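Local coordinates for competence/damage-inducible protein CinA (Agrobacterium tumefaciens, PDB 2A9S) that is of unknown function but belongs to the CinA family, in which relatives of this domain deamidate nicotinamide mononucleotide, at residues A[30-33]-A[38-41]; A[58-63]-A[145-150]; A[77-80]-A[84-87]; A[122-127]-A[152-157]. All coordinates share one frame; numbering follows the deposited sequence.

Interaction 1. Residues A[30-33]-A[38-41]; sequences TAES and LIAG
Glu32 drives its carboxylate against the first turn of the helix that starts at Leu38 and takes one backbone N-H on each oxygen. Ile39 N donates to Glu32 OE1 at 3.0 Å and Ala40 N donates to Glu32 OE2, also at 3.0 Å. Both bonds are nearly straight, with N-H...O angles of 164° and 171°, and both N-H groups arrive on the syn side of the carboxylate from somewhat out of its plane. Two consecutive amides thus grip two oxygens, which fixes the rotation of the group. CG of Glu32 stands beside its backbone N (chi1 -53°) and the chain runs extended from there, long enough to span the gap between strand and helix. The Ile39 side chain lies obliquely across the carboxyl group, its CG1 coming to 3.5 Å from Glu32 OE1. Two residues earlier on the strand, Thr30 packs its CG2 against Ile39 CG2 at 4.1 Å, while Thr30 OG1 sits 3.7 Å from Ala40 CB and gives a weak hydrogen bond to Glu32 OE2. Farther out, Thr35 OG1 in the connecting loop bonds to Glu32 OE1, so this buried oxygen has partners in both loop and helix. Ile39 also leans on Val155 and Ala158 of helix 147-167, and Ala40 meets Tyr60 of the second subunit. The arrangement is a carboxylate receiving the amides of a helix N terminus, at the short loop from strand 28-32 into helix 38-43 of a beta-alpha-beta unit that continues into strand 53-59.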
loop_
_atom_site.group_PDB
_atom_site.type_symbol
_atom_site.label_atom_id
_atom_site.label_comp_id
_atom_site.label_asym_id
_atom_site.label_seq_id
_atom_site.Cartn_x
_atom_site.Cartn_y
_atom_site.Cartn_z
ATOM N N THR A 30 5.154 6.376 2.316
ATOM C CA THR A 30 5.723 5.063 2.577
ATOM C C THR A 30 6.121 4.469 1.257
ATOM O O THR A 30 5.460 4.717 0.236
ATOM C CB THR A 30 4.670 4.139 3.288
ATOM O OG1 THR A 30 3.554 3.930 2.426
ATOM C CG2 THR A 30 4.117 4.828 4.567
ATOM N N ALA A 31 7.168 3.647 1.281
ATOM C CA ALA A 31 7.620 2.947 0.097
ATOM C C ALA A 31 7.848 1.507 0.526
ATOM O O ALA A 31 8.727 1.267 1.347
ATOM C CB ALA A 31 8.920 3.534 -0.400
ATOM N N GLU A 32 7.105 0.556 -0.034
ATOM C CA GLU A 32 7.067 -0.766 0.567
ATOM C C GLU A 32 7.345 -1.853 -0.451
ATOM O O GLU A 32 6.702 -1.927 -1.495
ATOM C CB GLU A 32 5.694 -1.025 1.208
ATOM C CG GLU A 32 5.283 0.079 2.195
ATOM C CD GLU A 32 4.027 -0.236 2.909
ATOM O OE1 GLU A 32 3.920 -1.380 3.405
ATOM O OE2 GLU A 32 3.178 0.684 2.990
ATOM N N SER A 33 8.277 -2.720 -0.122
ATOM C CA SER A 33 8.486 -3.880 -0.937
ATOM C C SER A 33 7.820 -5.052 -0.154
ATOM O O SER A 33 6.603 -5.371 -0.372
ATOM C CB SER A 33 9.991 -3.990 -1.229
ATOM O OG SER A 33 10.306 -4.970 -2.218
ATOM N N LEU A 38 1.156 -2.908 4.007
ATOM C CA LEU A 38 0.714 -2.985 5.405
ATOM C C LEU A 38 1.215 -1.836 6.273
ATOM O O LEU A 38 0.620 -1.586 7.313
ATOM C CB LEU A 38 1.106 -4.308 6.065
ATOM C CG LEU A 38 0.509 -5.555 5.413
ATOM C CD1 LEU A 38 0.974 -6.840 6.157
ATOM C CD2 LEU A 38 -1.028 -5.431 5.382
ATOM N N ILE A 39 2.292 -1.148 5.861
ATOM C CA ILE A 39 2.727 -0.003 6.677
ATOM C C ILE A 39 1.709 1.136 6.519
ATOM O O ILE A 39 1.208 1.675 7.533
ATOM C CB ILE A 39 4.169 0.497 6.344
ATOM C CG1 ILE A 39 5.213 -0.616 6.563
ATOM C CG2 ILE A 39 4.483 1.750 7.217
ATOM C CD1 ILE A 39 6.598 -0.194 6.181
ATOM N N ALA A 40 1.422 1.518 5.259
ATOM C CA ALA A 40 0.328 2.471 4.993
ATOM C C ALA A 40 -0.978 1.940 5.601
ATOM O O ALA A 40 -1.750 2.729 6.155
ATOM C CB ALA A 40 0.176 2.739 3.503
ATOM N N GLY A 41 -1.204 0.621 5.506
ATOM C CA GLY A 41 -2.415 -0.015 6.048
ATOM C C GLY A 41 -2.546 0.252 7.553
ATOM O O GLY A 41 -3.587 0.693 8.048
#

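Interaction 2. Residues A[58-63]-A[145-150]; sequences VTYTND and IGRTEI
With chi1 at -176°, Arg147 sends CG out opposite its own N and stays fully extended as far as NE, which carries the guanidinium out toward Tyr60. The tyrosine, with chi1 at -149°, sends its ring the opposite way, and the two long side chains meet by their polar ends alone. They bridge backbones that are far apart: even the nearest pair of CA atoms, those of Tyr60 and Arg147, is separated by 14.9 Å. The encounter comes down to one close approach, Tyr60 OH to Arg147 NH2 at 2.6 Å. Arg147 NH2 lies at the edge of the phenol ring, near its plane, and the hydroxyl in turn lies at the edge of the guanidinium. The two planes are turned 68° against each other, and neither group is laid over the face of the other. Arg147 CZ is already 3.8 Å from Tyr60 OH, and Arg147 NH2 is 4.0 Å from Tyr60 CZ. Behind the arginine, Gly146 occupies the N-cap position of helix 147-167; behind the tyrosine, Thr61 caps helix 62-69 through its hydroxyl, which bonds to Ala64 N. Other polar groups set the guanidinium in place: Gly111 O accepts from NH1, and Thr44 O of the second subunit accepts from NH2. Tyr60 itself packs on Asp54 of that subunit. Chemically, then, this is a small polar meeting at the protein surface and subunit interface, in which Arg147 NH2 serves a carbonyl of the neighbouring chain while it stands close to the phenol oxygen.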
loop_
_atom_site.group_PDB
_atom_site.type_symbol
_atom_site.label_atom_id
_atom_site.label_comp_id
_atom_site.label_asym_id
_atom_site.label_seq_id
_atom_site.Cartn_x
_atom_site.Cartn_y
_atom_site.Cartn_z
ATOM N N VAL A 58 3.797 0.886 -3.355
ATOM C CA VAL A 58 4.110 -0.492 -3.098
ATOM C C VAL A 58 4.865 -0.959 -4.320
ATOM O O VAL A 58 4.287 -1.102 -5.383
ATOM C CB VAL A 58 2.845 -1.347 -2.851
ATOM C CG1 VAL A 58 3.249 -2.810 -2.640
ATOM C CG2 VAL A 58 2.044 -0.782 -1.681
ATOM N N THR A 59 6.180 -1.142 -4.161
ATOM C CA THR A 59 7.076 -1.371 -5.291
ATOM C C THR A 59 7.597 -2.789 -5.128
ATOM O O THR A 59 8.755 -3.013 -4.736
ATOM C CB THR A 59 8.212 -0.348 -5.300
ATOM O OG1 THR A 59 8.844 -0.327 -4.012
ATOM C CG2 THR A 59 7.656 1.062 -5.610
ATOM N N TYR A 60 6.688 -3.711 -5.433
ATOM C CA TYR A 60 6.828 -5.115 -5.139
ATOM C C TYR A 60 7.854 -5.714 -6.084
ATOM O O TYR A 60 8.538 -6.658 -5.721
ATOM C CB TYR A 60 5.447 -5.838 -5.216
ATOM C CG TYR A 60 5.375 -7.019 -4.248
ATOM C CD1 TYR A 60 5.588 -6.823 -2.866
ATOM C CD2 TYR A 60 5.152 -8.335 -4.703
ATOM C CE1 TYR A 60 5.558 -7.898 -1.945
ATOM C CE2 TYR A 60 5.115 -9.425 -3.781
ATOM C CZ TYR A 60 5.325 -9.190 -2.409
ATOM O OH TYR A 60 5.293 -10.225 -1.494
ATOM N N THR A 61 7.966 -5.149 -7.291
ATOM C CA THR A 61 8.989 -5.541 -8.277
ATOM C C THR A 61 10.161 -4.566 -8.426
ATOM O O THR A 61 10.083 -3.383 -8.066
ATOM C CB THR A 61 8.370 -5.634 -9.695
ATOM O OG1 THR A 61 7.758 -4.371 -10.011
ATOM C CG2 THR A 61 7.329 -6.732 -9.790
ATOM N N ASN A 62 11.244 -5.043 -9.022
ATOM C CA ASN A 62 12.354 -4.155 -9.393
ATOM C C ASN A 62 12.027 -3.048 -10.418
ATOM O O ASN A 62 12.545 -1.926 -10.308
ATOM C CB ASN A 62 13.584 -4.977 -9.802
ATOM C CG ASN A 62 14.343 -5.526 -8.597
ATOM O OD1 ASN A 62 13.844 -5.526 -7.457
ATOM N ND2 ASN A 62 15.556 -5.993 -8.838
ATOM N N ASP A 63 11.179 -3.369 -11.401
ATOM C CA ASP A 63 10.618 -2.371 -12.324
ATOM C C ASP A 63 9.935 -1.243 -11.528
ATOM O O ASP A 63 10.182 -0.057 -11.756
ATOM C CB ASP A 63 9.554 -3.006 -13.234
ATOM C CG ASP A 63 10.120 -4.016 -14.244
ATOM O OD1 ASP A 63 11.192 -3.771 -14.848
ATOM O OD2 ASP A 63 9.433 -5.048 -14.481
ATOM N N ILE A 145 10.882 -16.834 10.730
ATOM C CA ILE A 145 9.769 -16.953 11.676
ATOM C C ILE A 145 8.352 -16.937 11.092
ATOM O O ILE A 145 7.356 -17.027 11.844
ATOM C CB ILE A 145 9.821 -15.867 12.758
ATOM C CG1 ILE A 145 9.853 -14.465 12.119
ATOM C CG2 ILE A 145 11.002 -16.108 13.696
ATOM C CD1 ILE A 145 9.550 -13.337 13.143
ATOM N N GLY A 146 8.264 -16.848 9.775
ATOM C CA GLY A 146 6.983 -16.890 9.076
ATOM C C GLY A 146 6.727 -15.600 8.293
ATOM O O GLY A 146 7.174 -14.515 8.674
ATOM N N ARG A 147 5.997 -15.719 7.192
ATOM C CA ARG A 147 5.822 -14.600 6.264
ATOM C C ARG A 147 5.047 -13.422 6.906
ATOM O O ARG A 147 5.527 -12.289 6.883
ATOM C CB ARG A 147 5.136 -15.102 4.989
ATOM C CG ARG A 147 4.994 -14.032 3.932
ATOM C CD ARG A 147 4.334 -14.593 2.697
ATOM N NE ARG A 147 4.158 -13.597 1.644
ATOM C CZ ARG A 147 4.940 -13.420 0.579
ATOM N NH1 ARG A 147 6.051 -14.147 0.397
ATOM N NH2 ARG A 147 4.616 -12.490 -0.322
ATOM N N THR A 148 3.858 -13.701 7.457
ATOM C CA THR A 148 3.069 -12.678 8.141
ATOM C C THR A 148 3.854 -12.123 9.351
ATOM O O THR A 148 3.885 -10.909 9.593
ATOM C CB THR A 148 1.691 -13.247 8.624
ATOM O OG1 THR A 148 0.976 -13.777 7.503
ATOM C CG2 THR A 148 0.853 -12.101 9.210
ATOM N N GLU A 149 4.501 -13.022 10.110
ATOM C CA GLU A 149 5.332 -12.616 11.254
ATOM C C GLU A 149 6.438 -11.605 10.906
ATOM O O GLU A 149 6.594 -10.587 11.603
ATOM C CB GLU A 149 5.911 -13.856 11.944
ATOM C CG GLU A 149 4.828 -14.739 12.581
ATOM C CD GLU A 149 4.128 -15.776 11.637
ATOM O OE1 GLU A 149 4.221 -15.735 10.390
ATOM O OE2 GLU A 149 3.439 -16.678 12.176
ATOM N N ILE A 150 7.172 -11.862 9.817
ATOM C CA ILE A 150 8.222 -10.939 9.344
ATOM C C ILE A 150 7.623 -9.609 8.859
ATOM O O ILE A 150 8.153 -8.543 9.149
ATOM C CB ILE A 150 9.107 -11.603 8.230
ATOM C CG1 ILE A 150 9.951 -12.742 8.835
ATOM C CG2 ILE A 150 10.017 -10.576 7.535
ATOM C CD1 ILE A 150 10.442 -13.793 7.834
#

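Interaction 3. Residues A[77-80]-A[84-87]; sequences TTFG and RQTA
Phe79 and Gln85 face each other with their CA atoms 6.8 Å apart, where the chain leaves helix 73-79 through Gly80, at positive phi, and soon enters helix 84-96. The motif is a pair of successive helices joined by a short loop, and across the junction an aromatic ring has an amide laid on it. The Gln85 chain turns about its CB-CG bond (chi2 82°), which folds the amide flat over the Phe79 ring; the two planes lie only 10° from parallel. Contact is close along one side of the ring: Gln85 CD is 3.4 Å from Phe79 CD1, and Gln85 NE2 is 3.4 Å from Phe79 CE1. The amide is therefore offset toward the rim, while the methylene before it takes the middle, with Gln85 CG in a CH-pi contact 3.7 Å from the centroid of the Phe79 ring and almost on its normal. On the opposite face Thr78 CG2 stands over the centre of the ring, 4.0 Å above its plane, so the phenyl group is sandwiched between its own neighbour in the chain and the next helix. Phe79 is exposed to solvent, and this part of the contact lies at the protein surface. Thr86, by contrast, is buried and packs on Thr75 and Leu76 of helix 73-79. Gly80 O also bonds to Ser83 OG, within the loop. Across the helices the same carbonyl receives the Thr86 hydroxyl, with OG1 to O at 2.8 Å and a C=O...OG1 angle of 143°.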
loop_
_atom_site.group_PDB
_atom_site.type_symbol
_atom_site.label_atom_id
_atom_site.label_comp_id
_atom_site.label_asym_id
_atom_site.label_seq_id
_atom_site.Cartn_x
_atom_site.Cartn_y
_atom_site.Cartn_z
ATOM N N THR A 77 21.498 -4.010 -9.461
ATOM C CA THR A 77 22.318 -5.131 -9.908
ATOM C C THR A 77 23.574 -5.285 -9.047
ATOM O O THR A 77 24.062 -6.396 -8.888
ATOM C CB THR A 77 22.703 -5.063 -11.425
ATOM O OG1 THR A 77 23.228 -3.769 -11.731
ATOM C CG2 THR A 77 21.506 -5.365 -12.328
ATOM N N THR A 78 24.095 -4.189 -8.496
ATOM C CA THR A 78 25.300 -4.270 -7.659
ATOM C C THR A 78 24.995 -4.706 -6.220
ATOM O O THR A 78 25.625 -5.644 -5.706
ATOM C CB THR A 78 26.082 -2.952 -7.614
ATOM O OG1 THR A 78 26.329 -2.509 -8.946
ATOM C CG2 THR A 78 27.426 -3.136 -6.934
ATOM N N PHE A 79 24.027 -4.032 -5.587
ATOM C CA PHE A 79 23.740 -4.268 -4.168
ATOM C C PHE A 79 22.532 -5.193 -3.914
ATOM O O PHE A 79 22.420 -5.782 -2.839
ATOM C CB PHE A 79 23.602 -2.934 -3.431
ATOM C CG PHE A 79 24.838 -2.072 -3.501
ATOM C CD1 PHE A 79 25.955 -2.375 -2.721
ATOM C CD2 PHE A 79 24.898 -0.978 -4.363
ATOM C CE1 PHE A 79 27.108 -1.588 -2.777
ATOM C CE2 PHE A 79 26.051 -0.185 -4.435
ATOM C CZ PHE A 79 27.155 -0.494 -3.630
ATOM N N GLY A 80 21.651 -5.318 -4.906
ATOM C CA GLY A 80 20.454 -6.160 -4.798
ATOM C C GLY A 80 19.272 -5.312 -4.358
ATOM O O GLY A 80 19.460 -4.192 -3.871
ATOM N N ARG A 84 20.997 -2.037 1.997
ATOM C CA ARG A 84 20.999 -0.711 2.588
ATOM C C ARG A 84 20.835 0.352 1.484
ATOM O O ARG A 84 20.020 1.271 1.615
ATOM C CB ARG A 84 22.306 -0.530 3.375
ATOM C CG ARG A 84 22.516 0.841 3.941
ATOM C CD ARG A 84 23.964 1.023 4.387
ATOM N NE ARG A 84 24.163 2.401 4.809
ATOM C CZ ARG A 84 24.627 3.373 4.024
ATOM N NH1 ARG A 84 24.965 3.112 2.760
ATOM N NH2 ARG A 84 24.753 4.608 4.502
ATOM N N GLN A 85 21.572 0.178 0.386
ATOM C CA GLN A 85 21.553 1.125 -0.730
ATOM C C GLN A 85 20.183 1.278 -1.403
ATOM O O GLN A 85 19.755 2.400 -1.696
ATOM C CB GLN A 85 22.624 0.757 -1.770
ATOM C CG GLN A 85 24.065 0.911 -1.240
ATOM C CD GLN A 85 24.563 -0.293 -0.396
ATOM O OE1 GLN A 85 23.842 -1.288 -0.169
ATOM N NE2 GLN A 85 25.815 -0.195 0.067
ATOM N N THR A 86 19.510 0.157 -1.666
ATOM C CA THR A 86 18.168 0.204 -2.246
ATOM C C THR A 86 17.226 0.889 -1.267
ATOM O O THR A 86 16.458 1.729 -1.674
ATOM C CB THR A 86 17.660 -1.186 -2.684
ATOM O OG1 THR A 86 18.463 -1.626 -3.795
ATOM C CG2 THR A 86 16.190 -1.110 -3.128
ATOM N N ALA A 87 17.340 0.577 0.028
ATOM C CA ALA A 87 16.455 1.186 1.038
ATOM C C ALA A 87 16.587 2.703 1.065
ATOM O O ALA A 87 15.579 3.429 1.045
ATOM C CB ALA A 87 16.705 0.592 2.429
#

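Interaction 4. Residues A[122-127]-A[152-157]; sequences GLVHLA and LATVRT
Val124 and Thr154 reach toward each other tip to tip, whereas Leu126 and Thr157 cross at about a right angle; between them these two pairs carry the contact between strand 123-127 and helix 152-157. The axes of the two segments run nearly parallel, 23° apart, at a closest distance of 10.0 Å. Thr154 meets the valine with both branches: Thr154 OG1 lies 3.4 Å from Val124 CG2, and Thr154 CG2 lies 3.7 Å from Val124 CG1. Next along the strand, Leu126 pushes CD2 into the notch between the two threonines, 3.8 Å from Thr157 CG2 and 3.8 Å from the backbone Thr154 O. Thr157, with OG1 at chi1 -53°, turns its CG2 away from its own N and onto the leucine. Around them, Met140 of strand 135-141 touches Leu126, and Tyr142 and Thr35 touch Thr154. No hydrogen bond joins the two segments. The threonine hydroxyls find partners beyond the contact: Thr154 OG1 bonds back to Ile150 O one turn earlier in the helix, and Thr157 OG1 bonds to Tyr142 OH. With those polar atoms provided for, the buried interface between sheet and helix is held by van der Waals contact, methyls against methyls and against threonine and carbonyl oxygens, despite two of its four residues being threonines.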
loop_
_atom_site.group_PDB
_atom_site.type_symbol
_atom_site.label_atom_id
_atom_site.label_comp_id
_atom_site.label_asym_id
_atom_site.label_seq_id
_atom_site.Cartn_x
_atom_site.Cartn_y
_atom_site.Cartn_z
ATOM N N GLY A 122 13.908 -13.182 6.528
ATOM C CA GLY A 122 13.845 -12.378 7.745
ATOM C C GLY A 122 14.778 -11.158 7.758
ATOM O O GLY A 122 14.695 -10.322 8.667
ATOM N N LEU A 123 15.660 -11.068 6.768
ATOM C CA LEU A 123 16.529 -9.911 6.608
ATOM C C LEU A 123 15.725 -8.768 6.012
ATOM O O LEU A 123 15.104 -8.930 4.953
ATOM C CB LEU A 123 17.697 -10.223 5.649
ATOM C CG LEU A 123 18.482 -8.994 5.182
ATOM C CD1 LEU A 123 19.251 -8.346 6.313
ATOM C CD2 LEU A 123 19.404 -9.341 4.025
ATOM N N VAL A 124 15.729 -7.610 6.664
ATOM C CA VAL A 124 14.949 -6.485 6.159
ATOM C C VAL A 124 15.802 -5.231 6.349
ATOM O O VAL A 124 16.369 -5.030 7.423
ATOM C CB VAL A 124 13.597 -6.296 6.921
ATOM C CG1 VAL A 124 12.843 -5.007 6.427
ATOM C CG2 VAL A 124 12.691 -7.534 6.821
ATOM N N HIS A 125 15.887 -4.417 5.311
ATOM C CA HIS A 125 16.554 -3.119 5.393
ATOM C C HIS A 125 15.463 -2.047 5.463
ATOM O O HIS A 125 14.548 -2.045 4.636
ATOM C CB HIS A 125 17.451 -2.898 4.179
ATOM C CG HIS A 125 18.743 -3.667 4.252
ATOM N ND1 HIS A 125 19.815 -3.242 5.006
ATOM C CD2 HIS A 125 19.098 -4.864 3.734
ATOM C CE1 HIS A 125 20.793 -4.122 4.920
ATOM N NE2 HIS A 125 20.391 -5.111 4.143
ATOM N N LEU A 126 15.563 -1.171 6.464
ATOM C CA LEU A 126 14.593 -0.085 6.638
ATOM C C LEU A 126 15.352 1.227 6.627
ATOM O O LEU A 126 16.460 1.339 7.205
ATOM C CB LEU A 126 13.797 -0.216 7.950
ATOM C CG LEU A 126 12.994 -1.490 8.210
ATOM C CD1 LEU A 126 13.871 -2.541 8.913
ATOM C CD2 LEU A 126 11.774 -1.165 9.044
ATOM N N ALA A 127 14.745 2.238 6.000
ATOM C CA ALA A 127 15.365 3.573 5.959
ATOM C C ALA A 127 14.256 4.599 6.097
ATOM O O ALA A 127 13.177 4.448 5.508
ATOM C CB ALA A 127 16.132 3.781 4.666
ATOM N N LEU A 152 4.771 -8.230 9.816
ATOM C CA LEU A 152 4.281 -7.439 10.947
ATOM C C LEU A 152 5.462 -6.887 11.757
ATOM O O LEU A 152 5.414 -5.746 12.219
ATOM C CB LEU A 152 3.312 -8.240 11.816
ATOM C CG LEU A 152 1.982 -8.535 11.093
ATOM C CD1 LEU A 152 1.150 -9.467 11.954
ATOM C CD2 LEU A 152 1.243 -7.227 10.758
ATOM N N ALA A 153 6.518 -7.686 11.925
ATOM C CA ALA A 153 7.728 -7.241 12.615
ATOM C C ALA A 153 8.321 -6.019 11.900
ATOM O O ALA A 153 8.747 -5.036 12.545
ATOM C CB ALA A 153 8.780 -8.382 12.635
ATOM N N THR A 154 8.286 -6.071 10.572
ATOM C CA THR A 154 8.763 -4.945 9.759
ATOM C C THR A 154 7.904 -3.683 9.949
ATOM O O THR A 154 8.444 -2.559 10.094
ATOM C CB THR A 154 8.871 -5.338 8.252
ATOM O OG1 THR A 154 9.811 -6.414 8.120
ATOM C CG2 THR A 154 9.367 -4.143 7.376
ATOM N N VAL A 155 6.585 -3.860 9.953
ATOM C CA VAL A 155 5.656 -2.734 10.189
ATOM C C VAL A 155 5.998 -2.069 11.519
ATOM O O VAL A 155 6.174 -0.840 11.578
ATOM C CB VAL A 155 4.144 -3.158 10.131
ATOM C CG1 VAL A 155 3.257 -2.010 10.618
ATOM C CG2 VAL A 155 3.715 -3.627 8.691
ATOM N N ARG A 156 6.140 -2.886 12.574
ATOM C CA ARG A 156 6.514 -2.362 13.884
ATOM C C ARG A 156 7.799 -1.497 13.816
ATOM O O ARG A 156 7.828 -0.315 14.229
ATOM C CB ARG A 156 6.692 -3.510 14.881
ATOM C CG ARG A 156 7.131 -2.970 16.282
ATOM C CD ARG A 156 7.290 -4.086 17.295
ATOM N NE ARG A 156 6.025 -4.761 17.528
ATOM C CZ ARG A 156 5.760 -6.001 17.126
ATOM N NH1 ARG A 156 6.711 -6.709 16.511
ATOM N NH2 ARG A 156 4.559 -6.547 17.355
ATOM N N THR A 157 8.872 -2.066 13.286
ATOM C CA THR A 157 10.140 -1.327 13.242
ATOM C C THR A 157 10.011 -0.045 12.409
ATOM O O THR A 157 10.564 0.986 12.790
ATOM C CB THR A 157 11.271 -2.217 12.697
ATOM O OG1 THR A 157 11.316 -3.445 13.453
ATOM C CG2 THR A 157 12.626 -1.483 12.762
#

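In the fold
From the N terminus, interaction 1 closes first, a short loop, with four residues between its segments, from strand 28-32 to helix 38-43. Interaction 2 then spans 81 residues, from the junction of strand 53-59 and helix 62-69 to the start of helix 147-167. Interaction 3 falls wholly within that span and pairs helices 73-79 and 84-96. Interaction 4 crosses interaction 2, since 122-127 precedes 145-150 and 152-157 follows it; both use helix 147-167. Val155 of that helix packs on Leu38 and Ile39, bringing interactions 1 and 4 together over the mixed sheet, while Ala87 and Arg84 put interaction 3 against strand 123-130. Interactions 1 and 2 also touch the second subunit.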